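Local coordinates for Ral guanine nucleotide dissociation stimulator-like 2 (Mus musculus, PDB 4JGW), which probably acts as a guanine nucleotide exchange factor for small G proteins and may serve as an effector of Ras and/or Rap, at residues A[75-80]-A[421-426]; A[123-126]-A[131-134]. All coordinates share one frame; numbering follows the deposited sequence.

Interaction 1: A[75-80]-A[421-426]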
# COMPACT_ATOMS: atom_id res chain seq x y z
N PHE A 75 -0.77 -5.93 -18.26
CA PHE A 75 -0.26 -7.27 -17.94
C PHE A 75 1.09 -7.29 -17.23
O PHE A 75 1.22 -7.89 -16.16
CB PHE A 75 -0.20 -8.16 -19.18
CG PHE A 75 0.27 -9.56 -18.88
CD1 PHE A 75 -0.61 -10.51 -18.39
CD2 PHE A 75 1.61 -9.90 -19.06
CE1 PHE A 75 -0.17 -11.79 -18.09
CE2 PHE A 75 2.05 -11.19 -18.77
CZ PHE A 75 1.16 -12.13 -18.29
N THR A 76 2.09 -6.66 -17.84
CA THR A 76 3.46 -6.66 -17.33
C THR A 76 3.58 -6.08 -15.91
O THR A 76 4.11 -6.74 -15.02
CB THR A 76 4.44 -5.97 -18.32
OG1 THR A 76 4.32 -6.58 -19.61
CG2 THR A 76 5.88 -6.08 -17.84
N PRO A 77 3.09 -4.84 -15.69
CA PRO A 77 3.21 -4.29 -14.33
C PRO A 77 2.36 -5.04 -13.30
O PRO A 77 2.78 -5.18 -12.15
CB PRO A 77 2.73 -2.84 -14.49
CG PRO A 77 1.88 -2.85 -15.71
CD PRO A 77 2.51 -3.85 -16.62
N ALA A 78 1.18 -5.51 -13.71
CA ALA A 78 0.31 -6.29 -12.83
C ALA A 78 0.94 -7.60 -12.39
O ALA A 78 0.90 -7.94 -11.21
CB ALA A 78 -1.05 -6.54 -13.49
N LEU A 79 1.53 -8.34 -13.34
CA LEU A 79 2.18 -9.61 -13.04
C LEU A 79 3.37 -9.39 -12.11
O LEU A 79 3.51 -10.08 -11.10
CB LEU A 79 2.64 -10.33 -14.31
CG LEU A 79 2.65 -11.87 -14.41
CD1 LEU A 79 3.53 -12.33 -15.56
CD2 LEU A 79 3.07 -12.60 -13.13
N LEU A 80 4.21 -8.42 -12.45
CA LEU A 80 5.40 -8.11 -11.67
C LEU A 80 5.07 -7.65 -10.25
O LEU A 80 5.82 -7.94 -9.32
CB LEU A 80 6.28 -7.06 -12.37
CG LEU A 80 6.97 -7.45 -13.68
CD1 LEU A 80 7.75 -6.27 -14.25
CD2 LEU A 80 7.89 -8.67 -13.51
N LYS A 421 -7.38 -6.58 -11.00
CA LYS A 421 -8.19 -5.87 -10.01
C LYS A 421 -7.35 -5.51 -8.78
O LYS A 421 -7.56 -4.47 -8.16
CB LYS A 421 -9.40 -6.72 -9.60
CG LYS A 421 -10.37 -7.02 -10.73
CD LYS A 421 -11.54 -7.86 -10.24
CE LYS A 421 -12.37 -8.38 -11.41
NZ LYS A 421 -13.63 -9.02 -10.94
N GLU A 422 -6.41 -6.39 -8.45
CA GLU A 422 -5.45 -6.12 -7.38
C GLU A 422 -4.50 -4.99 -7.76
O GLU A 422 -4.29 -4.07 -6.97
CB GLU A 422 -4.68 -7.39 -7.01
CG GLU A 422 -5.49 -8.34 -6.13
CD GLU A 422 -4.79 -9.65 -5.84
OE1 GLU A 422 -3.92 -10.07 -6.64
OE2 GLU A 422 -5.10 -10.27 -4.80
N PHE A 423 -3.96 -5.04 -8.98
CA PHE A 423 -3.07 -3.99 -9.47
C PHE A 423 -3.76 -2.62 -9.51
O PHE A 423 -3.14 -1.61 -9.18
CB PHE A 423 -2.49 -4.34 -10.85
CG PHE A 423 -1.58 -3.27 -11.41
CD1 PHE A 423 -0.30 -3.08 -10.89
CD2 PHE A 423 -2.00 -2.45 -12.46
CE1 PHE A 423 0.54 -2.09 -11.40
CE2 PHE A 423 -1.17 -1.47 -12.98
CZ PHE A 423 0.10 -1.28 -12.46
N ALA A 424 -5.03 -2.59 -9.89
CA ALA A 424 -5.82 -1.35 -9.89
C ALA A 424 -5.73 -0.64 -8.54
O ALA A 424 -5.46 0.57 -8.48
CB ALA A 424 -7.28 -1.64 -10.25
N ILE A 425 -5.95 -1.39 -7.47
CA ILE A 425 -5.85 -0.87 -6.10
C ILE A 425 -4.41 -0.49 -5.76
O ILE A 425 -4.17 0.54 -5.14
CB ILE A 425 -6.41 -1.89 -5.07
CG1 ILE A 425 -7.92 -2.07 -5.26
CG2 ILE A 425 -6.10 -1.45 -3.63
CD1 ILE A 425 -8.45 -3.43 -4.79
N LEU A 426 -3.46 -1.32 -6.19
CA LEU A 426 -2.05 -1.06 -5.95
C LEU A 426 -1.57 0.22 -6.63
O LEU A 426 -0.76 0.96 -6.06
CB LEU A 426 -1.18 -2.25 -6.39
CG LEU A 426 -1.32 -3.61 -5.69
CD1 LEU A 426 -0.17 -4.52 -6.08
CD2 LEU A 426 -1.40 -3.49 -4.17

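Interaction 2: A[123-126]-A[131-134]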
# COMPACT_ATOMS: atom_id res chain seq x y z
N SER A 123 14.52 -5.13 -16.19
CA SER A 123 14.90 -3.78 -15.78
C SER A 123 13.73 -3.06 -15.10
O SER A 123 13.91 -2.44 -14.05
CB SER A 123 15.44 -2.95 -16.96
OG SER A 123 14.49 -2.86 -18.01
N THR A 124 12.54 -3.16 -15.69
CA THR A 124 11.33 -2.61 -15.09
C THR A 124 11.05 -3.25 -13.72
O THR A 124 10.76 -2.55 -12.75
CB THR A 124 10.10 -2.76 -16.03
OG1 THR A 124 10.36 -2.06 -17.25
CG2 THR A 124 8.84 -2.19 -15.39
N TRP A 125 11.15 -4.58 -13.66
CA TRP A 125 10.97 -5.34 -12.42
C TRP A 125 11.92 -4.88 -11.32
O TRP A 125 11.50 -4.64 -10.18
CB TRP A 125 11.16 -6.84 -12.70
CG TRP A 125 10.81 -7.79 -11.57
CD1 TRP A 125 10.28 -7.47 -10.35
CD2 TRP A 125 10.94 -9.22 -11.58
NE1 TRP A 125 10.09 -8.61 -9.60
CE2 TRP A 125 10.49 -9.69 -10.33
CE3 TRP A 125 11.41 -10.14 -12.53
CZ2 TRP A 125 10.49 -11.05 -10.00
CZ3 TRP A 125 11.41 -11.49 -12.20
CH2 TRP A 125 10.95 -11.94 -10.94
N LEU A 126 13.20 -4.75 -11.66
CA LEU A 126 14.23 -4.33 -10.72
C LEU A 126 14.03 -2.88 -10.26
O LEU A 126 14.19 -2.57 -9.08
CB LEU A 126 15.62 -4.53 -11.32
CG LEU A 126 16.87 -4.14 -10.51
CD1 LEU A 126 16.96 -4.91 -9.20
CD2 LEU A 126 18.11 -4.36 -11.35
N GLU A 131 13.42 -4.75 -3.89
CA GLU A 131 13.41 -5.61 -2.70
C GLU A 131 13.12 -7.08 -3.01
O GLU A 131 13.38 -7.95 -2.18
CB GLU A 131 12.41 -5.08 -1.66
CG GLU A 131 12.74 -3.69 -1.09
CD GLU A 131 12.19 -2.54 -1.93
OE1 GLU A 131 11.50 -2.79 -2.94
OE2 GLU A 131 12.45 -1.37 -1.56
N ASP A 132 12.59 -7.35 -4.20
CA ASP A 132 12.32 -8.71 -4.65
C ASP A 132 13.60 -9.52 -4.86
O ASP A 132 13.61 -10.73 -4.67
CB ASP A 132 11.51 -8.70 -5.96
CG ASP A 132 10.03 -8.41 -5.74
OD1 ASP A 132 9.62 -8.09 -4.60
OD2 ASP A 132 9.27 -8.48 -6.73
N PHE A 133 14.67 -8.83 -5.24
CA PHE A 133 15.93 -9.47 -5.60
C PHE A 133 16.93 -9.47 -4.44
O PHE A 133 17.21 -8.43 -3.83
CB PHE A 133 16.55 -8.80 -6.83
CG PHE A 133 15.66 -8.83 -8.04
CD1 PHE A 133 14.79 -7.77 -8.31
CD2 PHE A 133 15.68 -9.91 -8.91
CE1 PHE A 133 13.96 -7.79 -9.43
CE2 PHE A 133 14.86 -9.94 -10.04
CZ PHE A 133 14.00 -8.88 -10.29
N GLY A 134 17.47 -10.65 -4.14
CA GLY A 134 18.47 -10.81 -3.09
C GLY A 134 19.39 -11.99 -3.34
O GLY A 134 19.86 -12.19 -4.46

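Interaction 1: A[75-80]-A[421-426]
The phenyl ring of Phe423 lies against helix 75-82 with one face over the backbone at Ala78, whose amide N stands 4.0 Å above the ring plane and displaced toward the rim, while the Pro77 ring meets its outer end obliquely. This is where the REM domain, which contributes helix 75-82, packs on the helix 416-436 of the CDC25-homology domain; together with helix 392-404, that helix forms the helical hairpin characteristic of Ras-family exchange factors. The backbones come close at this point, with the CA atoms of Ala78 and Phe423 5.3 Å apart, consistent with the small alanine side chain here. Phe423 has CG anti to its own N (chi1 180°), which lays the ring along the Pro77-Ala78 peptide. No hydrogen bond crosses between the two segments, and the grip rests on apolar packing. Met74 also touches the Phe423 side chain from just before helix 75-82, and Phe416, on the same helix as Phe423, reaches Ala78 and Leu79. At the base of the ring, CB of Ala78 meets CB of Phe423 at 3.7 Å; at its far end, CB of Pro77 lies 3.7 Å from CZ of Phe423.

Interaction 2: A[123-126]-A[131-134]
A single hydrogen bond joins Trp125 to Asp132: the indole NE1 donates to OD2 over 3.0 Å in a nearly straight bond, the N-H...O angle 170°. The carboxylate oxygen lies at the indole edge, close to the ring plane, and accepts through its anti lone pair, the one turned away from OD1. The two flat groups stand almost perpendicular. The bond gives the indole N-H of a buried tryptophan a carboxylate acceptor, probably ionised, and helps to fix the rotation of the ring; OD1 of Asp132 has a long, weak ion pair with Arg84. With CG of Trp125 anti to the backbone N (chi1 -172°), the indole is swung toward Asp132 and Phe133.

The aromatic contact uses a face of the same indole. Phe133 points its edge at it in a tilted edge-to-face (T-shaped) pair, the planes at 60° and the centroids 4.6 Å apart, and its CZ sits over the centre of the indole, 3.3 Å from Trp125 CD2. All this occurs in the REM domain, where the chain leaves helix 108-128, passes through a short 3-10 turn and doubles back on the end of that helix before helix 138-151. His83 adds a second edge-to-face partner for Trp125.

Apolar packing extends the contact to Leu126, whose CD1 lies 3.7 Å from CD1 of Phe133. Leu170 of helix 164-172 touches both of these side chains.

In the fold
From the N terminus come strands and two short helices, then helix 75-82, the REM side of interaction 1, which stays unclosed while the rest of that domain is built. Interaction 2 follows and closes a short loop at once, four residues separating 123-126 from 131-134 at the end of helix 108-128. Only after the chain has entered the CDC25-homology domain does 421-426 return to 75-80, closing a loop of 340 residues within which interaction 2 is nested. The first contact thus ties two domains together, whereas the second stays inside one. Their centres are 16 Å apart, yet they touch: Leu80 CD2 packs 3.6 Å from Trp125 CG, making helix 75-82 a bridge between them.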